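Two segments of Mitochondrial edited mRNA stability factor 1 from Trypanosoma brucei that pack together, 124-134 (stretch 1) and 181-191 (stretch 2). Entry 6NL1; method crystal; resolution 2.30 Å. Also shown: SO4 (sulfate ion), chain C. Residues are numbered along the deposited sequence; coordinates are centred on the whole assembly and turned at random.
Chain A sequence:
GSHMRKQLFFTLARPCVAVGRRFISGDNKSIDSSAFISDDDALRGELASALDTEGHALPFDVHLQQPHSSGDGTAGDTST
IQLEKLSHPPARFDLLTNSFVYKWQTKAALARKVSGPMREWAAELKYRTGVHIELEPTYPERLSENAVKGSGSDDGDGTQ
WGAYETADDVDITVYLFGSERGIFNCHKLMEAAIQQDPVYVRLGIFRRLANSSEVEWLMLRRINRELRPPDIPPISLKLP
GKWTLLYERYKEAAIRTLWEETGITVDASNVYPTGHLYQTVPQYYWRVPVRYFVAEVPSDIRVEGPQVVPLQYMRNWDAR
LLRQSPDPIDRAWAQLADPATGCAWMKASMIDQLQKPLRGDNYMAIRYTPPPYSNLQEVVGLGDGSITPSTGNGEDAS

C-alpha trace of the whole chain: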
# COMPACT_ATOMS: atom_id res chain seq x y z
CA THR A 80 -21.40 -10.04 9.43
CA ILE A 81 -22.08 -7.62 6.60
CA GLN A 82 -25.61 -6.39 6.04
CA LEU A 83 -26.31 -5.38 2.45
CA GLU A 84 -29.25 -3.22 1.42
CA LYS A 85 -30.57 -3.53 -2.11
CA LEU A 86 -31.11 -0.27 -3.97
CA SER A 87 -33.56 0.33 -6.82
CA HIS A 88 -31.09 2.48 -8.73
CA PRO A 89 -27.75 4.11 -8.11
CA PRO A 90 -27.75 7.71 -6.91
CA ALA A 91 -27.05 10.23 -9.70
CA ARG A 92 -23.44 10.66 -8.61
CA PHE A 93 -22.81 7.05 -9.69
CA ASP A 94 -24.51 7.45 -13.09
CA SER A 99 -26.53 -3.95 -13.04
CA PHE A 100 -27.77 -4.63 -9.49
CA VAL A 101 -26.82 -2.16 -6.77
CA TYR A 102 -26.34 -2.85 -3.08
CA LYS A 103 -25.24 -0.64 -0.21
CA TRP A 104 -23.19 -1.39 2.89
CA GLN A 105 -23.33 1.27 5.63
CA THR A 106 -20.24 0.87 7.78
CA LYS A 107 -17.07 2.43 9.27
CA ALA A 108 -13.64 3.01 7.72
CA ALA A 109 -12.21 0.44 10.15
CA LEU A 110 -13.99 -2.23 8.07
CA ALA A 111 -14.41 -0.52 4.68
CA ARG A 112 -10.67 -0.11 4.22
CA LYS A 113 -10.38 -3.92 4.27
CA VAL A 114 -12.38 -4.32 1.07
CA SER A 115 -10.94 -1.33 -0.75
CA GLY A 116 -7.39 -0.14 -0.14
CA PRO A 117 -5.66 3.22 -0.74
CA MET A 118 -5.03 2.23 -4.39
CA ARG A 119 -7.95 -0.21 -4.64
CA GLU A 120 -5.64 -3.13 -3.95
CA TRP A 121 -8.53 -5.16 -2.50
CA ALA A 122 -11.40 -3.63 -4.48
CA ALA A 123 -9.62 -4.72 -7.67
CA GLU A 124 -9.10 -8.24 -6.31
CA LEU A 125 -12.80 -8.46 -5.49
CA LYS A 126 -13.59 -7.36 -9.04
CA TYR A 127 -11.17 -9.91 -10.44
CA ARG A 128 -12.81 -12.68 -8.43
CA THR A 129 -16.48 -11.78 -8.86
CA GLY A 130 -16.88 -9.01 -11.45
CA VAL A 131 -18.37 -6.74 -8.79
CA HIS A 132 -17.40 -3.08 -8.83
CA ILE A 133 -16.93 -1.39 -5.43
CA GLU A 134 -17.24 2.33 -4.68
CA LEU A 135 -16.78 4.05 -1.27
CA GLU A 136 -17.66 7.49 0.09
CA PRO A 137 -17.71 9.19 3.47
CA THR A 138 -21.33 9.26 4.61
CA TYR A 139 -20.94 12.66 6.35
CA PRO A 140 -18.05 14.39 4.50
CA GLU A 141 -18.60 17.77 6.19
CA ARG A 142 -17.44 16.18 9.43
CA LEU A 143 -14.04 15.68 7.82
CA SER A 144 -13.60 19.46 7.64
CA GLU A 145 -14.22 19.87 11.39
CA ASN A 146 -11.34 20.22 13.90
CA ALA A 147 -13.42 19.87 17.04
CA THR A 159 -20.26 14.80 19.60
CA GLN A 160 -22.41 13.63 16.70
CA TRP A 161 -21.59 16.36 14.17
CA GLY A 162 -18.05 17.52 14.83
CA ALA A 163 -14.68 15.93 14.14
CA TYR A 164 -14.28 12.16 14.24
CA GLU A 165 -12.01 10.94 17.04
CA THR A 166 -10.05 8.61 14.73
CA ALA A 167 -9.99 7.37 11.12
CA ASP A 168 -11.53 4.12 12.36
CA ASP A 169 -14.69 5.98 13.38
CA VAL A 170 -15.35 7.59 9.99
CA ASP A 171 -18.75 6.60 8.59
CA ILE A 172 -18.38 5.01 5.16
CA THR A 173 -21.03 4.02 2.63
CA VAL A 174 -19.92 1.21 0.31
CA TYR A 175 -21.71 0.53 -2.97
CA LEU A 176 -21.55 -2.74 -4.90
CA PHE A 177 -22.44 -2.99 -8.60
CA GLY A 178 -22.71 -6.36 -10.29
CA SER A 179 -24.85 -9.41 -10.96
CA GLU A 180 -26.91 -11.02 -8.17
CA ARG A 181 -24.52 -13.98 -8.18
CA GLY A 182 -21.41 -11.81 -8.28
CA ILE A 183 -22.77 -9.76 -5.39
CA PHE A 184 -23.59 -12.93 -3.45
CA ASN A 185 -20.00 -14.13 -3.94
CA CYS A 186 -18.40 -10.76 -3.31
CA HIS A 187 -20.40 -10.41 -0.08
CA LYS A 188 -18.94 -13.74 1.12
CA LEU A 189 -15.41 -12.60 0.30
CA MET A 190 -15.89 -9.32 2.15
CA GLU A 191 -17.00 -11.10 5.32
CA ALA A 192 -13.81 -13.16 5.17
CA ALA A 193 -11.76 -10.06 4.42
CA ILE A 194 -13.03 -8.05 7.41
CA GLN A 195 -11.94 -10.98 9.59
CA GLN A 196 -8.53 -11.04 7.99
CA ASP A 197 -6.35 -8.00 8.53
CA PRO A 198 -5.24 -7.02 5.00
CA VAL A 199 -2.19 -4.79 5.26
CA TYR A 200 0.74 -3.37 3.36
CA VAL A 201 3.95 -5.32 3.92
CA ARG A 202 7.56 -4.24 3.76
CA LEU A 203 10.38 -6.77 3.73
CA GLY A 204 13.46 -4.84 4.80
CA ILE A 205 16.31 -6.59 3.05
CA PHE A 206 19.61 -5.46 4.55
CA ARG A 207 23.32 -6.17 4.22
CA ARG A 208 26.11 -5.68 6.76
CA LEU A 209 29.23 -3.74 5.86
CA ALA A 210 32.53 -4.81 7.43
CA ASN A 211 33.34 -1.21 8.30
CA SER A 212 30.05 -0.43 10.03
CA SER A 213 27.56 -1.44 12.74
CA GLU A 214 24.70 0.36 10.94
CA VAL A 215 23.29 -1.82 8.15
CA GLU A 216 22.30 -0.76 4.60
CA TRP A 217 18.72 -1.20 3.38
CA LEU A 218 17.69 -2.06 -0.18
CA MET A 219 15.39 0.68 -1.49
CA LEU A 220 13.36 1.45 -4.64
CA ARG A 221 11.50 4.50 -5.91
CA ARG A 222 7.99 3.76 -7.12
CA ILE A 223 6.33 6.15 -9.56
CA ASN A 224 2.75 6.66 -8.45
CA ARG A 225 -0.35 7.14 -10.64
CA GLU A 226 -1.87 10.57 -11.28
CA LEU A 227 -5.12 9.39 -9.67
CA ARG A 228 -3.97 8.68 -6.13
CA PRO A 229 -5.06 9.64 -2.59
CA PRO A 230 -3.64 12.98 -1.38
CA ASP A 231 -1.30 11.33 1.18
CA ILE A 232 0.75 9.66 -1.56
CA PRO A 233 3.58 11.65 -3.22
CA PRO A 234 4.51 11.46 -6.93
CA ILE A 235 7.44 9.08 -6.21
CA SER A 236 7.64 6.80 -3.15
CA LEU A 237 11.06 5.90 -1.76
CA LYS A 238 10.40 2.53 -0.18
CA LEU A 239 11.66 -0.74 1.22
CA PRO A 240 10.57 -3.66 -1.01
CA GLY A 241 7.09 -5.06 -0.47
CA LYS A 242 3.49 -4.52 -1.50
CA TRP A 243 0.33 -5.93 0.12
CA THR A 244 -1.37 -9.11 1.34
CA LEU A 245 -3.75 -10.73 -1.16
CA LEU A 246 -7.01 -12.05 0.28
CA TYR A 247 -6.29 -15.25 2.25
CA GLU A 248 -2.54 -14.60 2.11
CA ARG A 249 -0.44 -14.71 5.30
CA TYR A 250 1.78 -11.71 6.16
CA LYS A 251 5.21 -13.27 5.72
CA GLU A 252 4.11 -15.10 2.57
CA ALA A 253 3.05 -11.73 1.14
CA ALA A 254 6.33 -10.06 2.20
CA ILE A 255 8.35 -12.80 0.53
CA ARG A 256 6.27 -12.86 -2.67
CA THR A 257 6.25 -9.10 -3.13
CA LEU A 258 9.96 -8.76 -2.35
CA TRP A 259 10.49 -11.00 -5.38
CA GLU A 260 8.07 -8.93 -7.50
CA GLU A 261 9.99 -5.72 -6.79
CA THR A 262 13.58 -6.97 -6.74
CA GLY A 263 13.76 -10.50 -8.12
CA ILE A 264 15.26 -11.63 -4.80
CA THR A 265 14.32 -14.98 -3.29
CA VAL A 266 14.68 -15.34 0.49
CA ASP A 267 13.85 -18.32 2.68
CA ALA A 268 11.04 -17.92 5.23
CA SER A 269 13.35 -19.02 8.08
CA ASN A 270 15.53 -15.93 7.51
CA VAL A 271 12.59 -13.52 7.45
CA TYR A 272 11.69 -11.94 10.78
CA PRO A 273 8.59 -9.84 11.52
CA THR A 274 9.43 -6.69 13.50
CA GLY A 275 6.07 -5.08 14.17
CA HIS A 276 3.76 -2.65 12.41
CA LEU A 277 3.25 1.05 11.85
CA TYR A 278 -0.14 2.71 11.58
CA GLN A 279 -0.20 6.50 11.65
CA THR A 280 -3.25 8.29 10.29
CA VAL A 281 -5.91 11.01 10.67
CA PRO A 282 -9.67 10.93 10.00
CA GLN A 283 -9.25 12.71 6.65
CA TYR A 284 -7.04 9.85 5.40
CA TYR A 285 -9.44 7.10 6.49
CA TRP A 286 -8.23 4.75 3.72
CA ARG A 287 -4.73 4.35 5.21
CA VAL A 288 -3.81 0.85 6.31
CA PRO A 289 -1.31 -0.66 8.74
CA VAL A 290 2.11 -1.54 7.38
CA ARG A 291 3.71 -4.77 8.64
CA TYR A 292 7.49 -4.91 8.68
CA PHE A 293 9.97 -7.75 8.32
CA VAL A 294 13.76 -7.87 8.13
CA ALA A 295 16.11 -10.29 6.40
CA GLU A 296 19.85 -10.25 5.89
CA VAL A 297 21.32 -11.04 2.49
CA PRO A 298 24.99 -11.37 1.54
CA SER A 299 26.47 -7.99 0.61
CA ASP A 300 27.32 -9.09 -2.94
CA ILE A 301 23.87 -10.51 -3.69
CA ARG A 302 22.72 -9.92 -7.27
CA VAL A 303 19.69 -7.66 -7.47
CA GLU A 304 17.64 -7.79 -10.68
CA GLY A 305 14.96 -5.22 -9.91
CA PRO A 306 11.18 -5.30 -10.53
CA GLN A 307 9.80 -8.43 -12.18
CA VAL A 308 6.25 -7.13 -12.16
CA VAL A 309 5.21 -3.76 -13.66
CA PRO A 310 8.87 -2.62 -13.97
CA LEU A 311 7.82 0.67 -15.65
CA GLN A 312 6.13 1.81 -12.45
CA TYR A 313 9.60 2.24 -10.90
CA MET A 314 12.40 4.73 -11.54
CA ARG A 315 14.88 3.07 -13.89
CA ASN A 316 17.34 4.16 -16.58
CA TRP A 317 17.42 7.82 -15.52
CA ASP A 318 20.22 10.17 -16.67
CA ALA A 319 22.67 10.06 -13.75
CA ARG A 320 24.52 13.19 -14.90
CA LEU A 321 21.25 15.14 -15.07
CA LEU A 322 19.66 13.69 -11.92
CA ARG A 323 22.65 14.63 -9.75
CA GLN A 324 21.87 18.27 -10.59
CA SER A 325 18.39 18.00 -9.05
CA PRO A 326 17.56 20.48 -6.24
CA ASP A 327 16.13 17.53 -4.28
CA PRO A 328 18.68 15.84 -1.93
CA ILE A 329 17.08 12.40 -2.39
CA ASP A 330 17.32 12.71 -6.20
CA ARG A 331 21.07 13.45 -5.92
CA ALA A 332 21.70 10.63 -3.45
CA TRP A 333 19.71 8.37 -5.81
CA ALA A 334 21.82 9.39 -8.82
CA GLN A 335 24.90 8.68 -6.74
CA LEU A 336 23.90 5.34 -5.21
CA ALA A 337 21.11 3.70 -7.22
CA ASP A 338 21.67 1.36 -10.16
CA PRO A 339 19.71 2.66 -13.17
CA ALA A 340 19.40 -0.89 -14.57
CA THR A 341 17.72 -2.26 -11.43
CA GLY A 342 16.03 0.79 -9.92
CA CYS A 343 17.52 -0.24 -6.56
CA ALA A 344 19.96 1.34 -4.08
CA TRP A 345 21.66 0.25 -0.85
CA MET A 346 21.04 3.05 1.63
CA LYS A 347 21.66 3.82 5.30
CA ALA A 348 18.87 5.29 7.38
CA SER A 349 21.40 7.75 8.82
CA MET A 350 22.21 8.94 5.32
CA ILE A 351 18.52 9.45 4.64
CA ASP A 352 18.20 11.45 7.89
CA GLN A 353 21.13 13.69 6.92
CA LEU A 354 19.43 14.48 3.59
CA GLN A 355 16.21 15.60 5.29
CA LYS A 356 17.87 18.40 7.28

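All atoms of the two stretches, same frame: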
# COMPACT_ATOMS: atom_id res chain seq x y z
N GLU A 124 -9.10 -6.79 -6.46
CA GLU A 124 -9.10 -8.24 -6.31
C GLU A 124 -10.52 -8.79 -6.26
O GLU A 124 -10.82 -9.83 -6.84
CB GLU A 124 -8.30 -8.71 -5.09
CG GLU A 124 -8.21 -10.23 -5.07
CD GLU A 124 -7.41 -10.82 -3.92
OE1 GLU A 124 -6.89 -10.07 -3.07
OE2 GLU A 124 -7.31 -12.06 -3.89
N LEU A 125 -11.40 -8.09 -5.55
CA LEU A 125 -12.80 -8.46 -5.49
C LEU A 125 -13.44 -8.44 -6.88
O LEU A 125 -14.24 -9.31 -7.22
CB LEU A 125 -13.56 -7.54 -4.52
CG LEU A 125 -13.20 -7.80 -3.04
CD1 LEU A 125 -13.62 -6.65 -2.12
CD2 LEU A 125 -13.82 -9.09 -2.56
N LYS A 126 -13.08 -7.44 -7.68
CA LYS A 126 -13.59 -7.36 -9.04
C LYS A 126 -13.07 -8.52 -9.87
O LYS A 126 -13.82 -9.13 -10.64
CB LYS A 126 -13.23 -6.03 -9.71
CG LYS A 126 -13.75 -5.96 -11.14
CD LYS A 126 -13.49 -4.63 -11.78
CE LYS A 126 -14.48 -3.58 -11.32
NZ LYS A 126 -14.21 -2.26 -11.94
N TYR A 127 -11.79 -8.82 -9.72
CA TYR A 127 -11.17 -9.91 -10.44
C TYR A 127 -11.87 -11.23 -10.12
O TYR A 127 -12.09 -12.06 -11.00
CB TYR A 127 -9.67 -10.00 -10.08
CG TYR A 127 -9.03 -11.30 -10.52
CD1 TYR A 127 -8.81 -11.56 -11.87
CD2 TYR A 127 -8.67 -12.28 -9.60
CE1 TYR A 127 -8.23 -12.76 -12.30
CE2 TYR A 127 -8.08 -13.47 -10.01
CZ TYR A 127 -7.87 -13.71 -11.37
OH TYR A 127 -7.30 -14.89 -11.80
N ARG A 128 -12.21 -11.43 -8.85
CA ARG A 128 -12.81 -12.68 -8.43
C ARG A 128 -14.29 -12.81 -8.75
O ARG A 128 -14.76 -13.92 -8.99
CB ARG A 128 -12.61 -12.89 -6.93
CG ARG A 128 -11.18 -13.22 -6.49
CD ARG A 128 -11.14 -13.20 -4.97
NE ARG A 128 -9.90 -13.71 -4.39
CZ ARG A 128 -9.72 -14.98 -4.04
NH1 ARG A 128 -10.68 -15.88 -4.24
NH2 ARG A 128 -8.57 -15.35 -3.49
N THR A 129 -15.03 -11.70 -8.77
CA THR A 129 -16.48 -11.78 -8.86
C THR A 129 -17.10 -10.90 -9.95
O THR A 129 -18.28 -11.05 -10.27
CB THR A 129 -17.15 -11.38 -7.51
OG1 THR A 129 -16.95 -9.98 -7.26
CG2 THR A 129 -16.58 -12.19 -6.34
N GLY A 130 -16.33 -9.97 -10.50
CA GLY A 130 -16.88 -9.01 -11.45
C GLY A 130 -17.55 -7.80 -10.81
O GLY A 130 -17.92 -6.85 -11.50
N VAL A 131 -17.69 -7.83 -9.49
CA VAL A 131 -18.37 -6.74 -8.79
C VAL A 131 -17.50 -5.49 -8.66
O VAL A 131 -16.33 -5.55 -8.30
CB VAL A 131 -18.83 -7.18 -7.38
CG1 VAL A 131 -19.27 -5.97 -6.52
CG2 VAL A 131 -19.94 -8.22 -7.51
N HIS A 132 -18.09 -4.34 -8.98
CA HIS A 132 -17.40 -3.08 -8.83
C HIS A 132 -17.77 -2.42 -7.49
O HIS A 132 -18.94 -2.29 -7.15
CB HIS A 132 -17.72 -2.15 -9.99
CG HIS A 132 -17.07 -0.80 -9.88
ND1 HIS A 132 -15.77 -0.58 -10.24
CD2 HIS A 132 -17.56 0.39 -9.47
CE1 HIS A 132 -15.46 0.69 -10.04
NE2 HIS A 132 -16.53 1.30 -9.57
N ILE A 133 -16.75 -2.00 -6.75
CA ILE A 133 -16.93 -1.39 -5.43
C ILE A 133 -16.58 0.10 -5.42
O ILE A 133 -15.55 0.52 -5.94
CB ILE A 133 -16.06 -2.12 -4.39
CG1 ILE A 133 -16.67 -3.49 -4.09
CG2 ILE A 133 -15.91 -1.30 -3.13
CD1 ILE A 133 -15.73 -4.41 -3.35
N GLU A 134 -17.45 0.90 -4.81
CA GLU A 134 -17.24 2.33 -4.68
C GLU A 134 -17.48 2.71 -3.21
O GLU A 134 -18.39 2.18 -2.59
CB GLU A 134 -18.23 3.07 -5.60
CG GLU A 134 -17.78 4.43 -6.08
CD GLU A 134 -16.65 4.37 -7.09
OE1 GLU A 134 -16.85 3.82 -8.19
OE2 GLU A 134 -15.55 4.86 -6.76
N ARG A 181 -25.45 -12.91 -8.54
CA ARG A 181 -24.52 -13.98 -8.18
C ARG A 181 -23.15 -13.43 -7.81
O ARG A 181 -22.54 -13.87 -6.83
CB ARG A 181 -24.38 -14.97 -9.35
CG ARG A 181 -23.50 -16.17 -9.04
CD ARG A 181 -23.45 -17.11 -10.24
NE ARG A 181 -24.78 -17.34 -10.81
CZ ARG A 181 -25.04 -18.17 -11.82
NH1 ARG A 181 -24.05 -18.85 -12.38
NH2 ARG A 181 -26.28 -18.31 -12.26
N GLY A 182 -22.66 -12.48 -8.60
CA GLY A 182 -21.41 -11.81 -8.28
C GLY A 182 -21.48 -11.14 -6.91
O GLY A 182 -20.57 -11.27 -6.10
N ILE A 183 -22.59 -10.45 -6.66
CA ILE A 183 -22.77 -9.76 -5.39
C ILE A 183 -22.87 -10.74 -4.22
O ILE A 183 -22.29 -10.51 -3.16
CB ILE A 183 -23.98 -8.79 -5.43
CG1 ILE A 183 -23.54 -7.50 -6.13
CG2 ILE A 183 -24.47 -8.47 -4.02
CD1 ILE A 183 -24.67 -6.60 -6.52
N PHE A 184 -23.56 -11.86 -4.44
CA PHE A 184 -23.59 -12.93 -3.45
C PHE A 184 -22.17 -13.41 -3.13
O PHE A 184 -21.82 -13.59 -1.96
CB PHE A 184 -24.43 -14.11 -3.94
CG PHE A 184 -24.43 -15.29 -3.01
CD1 PHE A 184 -25.37 -15.38 -1.99
CD2 PHE A 184 -23.48 -16.29 -3.14
CE1 PHE A 184 -25.36 -16.46 -1.13
CE2 PHE A 184 -23.47 -17.36 -2.27
CZ PHE A 184 -24.41 -17.45 -1.26
N ASN A 185 -21.36 -13.62 -4.15
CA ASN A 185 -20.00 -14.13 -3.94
C ASN A 185 -19.09 -13.09 -3.32
O ASN A 185 -18.31 -13.38 -2.41
CB ASN A 185 -19.42 -14.67 -5.25
CG ASN A 185 -20.10 -15.97 -5.71
OD1 ASN A 185 -20.53 -16.77 -4.89
ND2 ASN A 185 -20.23 -16.15 -7.02
N CYS A 186 -19.20 -11.86 -3.81
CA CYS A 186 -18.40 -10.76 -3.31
C CYS A 186 -18.70 -10.50 -1.83
O CYS A 186 -17.79 -10.31 -1.03
CB CYS A 186 -18.66 -9.51 -4.15
SG CYS A 186 -17.65 -8.11 -3.72
N HIS A 187 -19.97 -10.51 -1.48
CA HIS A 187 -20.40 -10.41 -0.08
C HIS A 187 -19.69 -11.44 0.82
O HIS A 187 -19.21 -11.10 1.90
CB HIS A 187 -21.92 -10.60 0.01
CG HIS A 187 -22.43 -10.82 1.40
ND1 HIS A 187 -22.60 -9.79 2.31
CD2 HIS A 187 -22.79 -11.95 2.05
CE1 HIS A 187 -23.06 -10.28 3.44
NE2 HIS A 187 -23.18 -11.59 3.32
N LYS A 188 -19.61 -12.68 0.37
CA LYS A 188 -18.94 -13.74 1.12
C LYS A 188 -17.45 -13.43 1.30
O LYS A 188 -16.89 -13.64 2.38
CB LYS A 188 -19.11 -15.09 0.42
CG LYS A 188 -20.06 -16.04 1.12
CD LYS A 188 -21.29 -15.31 1.63
CE LYS A 188 -22.05 -16.13 2.66
NZ LYS A 188 -22.69 -15.28 3.70
N LEU A 189 -16.82 -12.95 0.24
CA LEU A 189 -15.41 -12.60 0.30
C LEU A 189 -15.13 -11.43 1.24
O LEU A 189 -14.09 -11.36 1.88
CB LEU A 189 -14.88 -12.29 -1.11
CG LEU A 189 -14.83 -13.51 -2.03
CD1 LEU A 189 -14.59 -13.09 -3.48
CD2 LEU A 189 -13.77 -14.50 -1.58
N MET A 190 -16.07 -10.49 1.31
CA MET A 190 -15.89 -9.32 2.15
C MET A 190 -15.97 -9.71 3.63
O MET A 190 -15.19 -9.21 4.45
CB MET A 190 -16.94 -8.25 1.81
CG MET A 190 -16.75 -7.66 0.41
SD MET A 190 -18.20 -6.78 -0.19
CE MET A 190 -18.29 -5.43 0.98
N GLU A 191 -16.88 -10.62 3.95
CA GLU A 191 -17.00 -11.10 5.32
C GLU A 191 -15.72 -11.79 5.77
O GLU A 191 -15.28 -11.61 6.90
CB GLU A 191 -18.21 -12.02 5.49
CG GLU A 191 -19.52 -11.27 5.37
CD GLU A 191 -20.71 -12.12 5.76
OE1 GLU A 191 -21.73 -11.53 6.19
OE2 GLU A 191 -20.64 -13.36 5.62
S SO4 C . -10.94 -1.67 -10.31
O1 SO4 C . -11.56 -0.95 -11.43
O2 SO4 C . -10.25 -2.85 -10.83
O3 SO4 C . -9.97 -0.80 -9.64
O4 SO4 C . -11.98 -2.07 -9.36

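Stretch 1 comprises the end of a helix (124-129), a short turn and the start of a strand (132-134), and it packs against the helix of stretch 2. The two helix axes approach to 9.7 Å, and their N-to-C directions differ by 135°, so the helices run in broadly opposing senses. No hydrogen bond crosses the contact; the 431 Å² of buried surface, summed over both sides, is assembled from van der Waals packing.

Glu124 does not reach stretch 2, but it is paired with a residue that does: its OE2 accepts a hydrogen bond from Arg128 NE at 3.1 Å, part of a salt bridge spanning one helical turn. Leu125 is the first residue to touch the partner helix. Its CA-to-CB bond points sideways, yet the m,t rotamer carries the methyl groups closer, with CD2 3.7 Å from Leu189 CB and 4.1 Å from Cys186 SG, while CD1 lies 4.1 Å from Met190 CG. Lys126 points away from the contact, and its NZ donates to His132 ND1 at 2.9 Å and to sulfate O1 at 3.0 Å.

Arg128 is exposed, and its aliphatic portion packs on Leu189, with CD 3.8 Å from Leu189 CD1. Thr129 follows. The two backbones come close here, the CA atoms of Thr129 and Gly182 being 5.0 Å apart, and the threonine side chain fits as a knob into a hole formed by Gly182, Asn185, Cys186 and Leu189. Its CB is 3.7 Å from Gly182 O, and its CG2 sits 3.6 Å from Leu189 CD1 and 3.9 Å from Asn185 CB. The hydroxyl packs against Cys186, with OG1 3.6 Å from Cys186 CB, but finds its polar partners within its own stretch: OG1 donates to Leu125 O at 2.8 Å and accepts from Val131 N at 3.2 Å. A polar group is thereby satisfied inside an otherwise largely apolar contact.

The close approach depends on the absence of a side chain at Gly182. An ideal CB there would point toward stretch 1 and lie 2.9 Å from Thr129 O, a clash, and a tight 3.4 Å from Val131 CG2. Gly130, by contrast, makes no contact across the interface. It leaves the helical conformation with a positive phi of 84°, at which a CB would be jammed against the preceding carbonyl oxygen.

Beyond this turn, Val131 directs its side chain back onto stretch 2. Its CG2 rests 3.4 Å from Gly182 C, over the bare backbone of the glycine, and also packs 3.9 Å from Ile183 CG1 and 3.8 Å from Cys186 CB. His132 then points away, its NE2 donating to Glu134 OE1 at 2.9 Å. Ile133 turns toward the helix again and adds a looser apolar contact, CD1 to Cys186 SG at 4.2 Å. Cys186 is thus touched by Leu125, Thr129, Val131 and Ile133, linking the helical and strand parts of stretch 1.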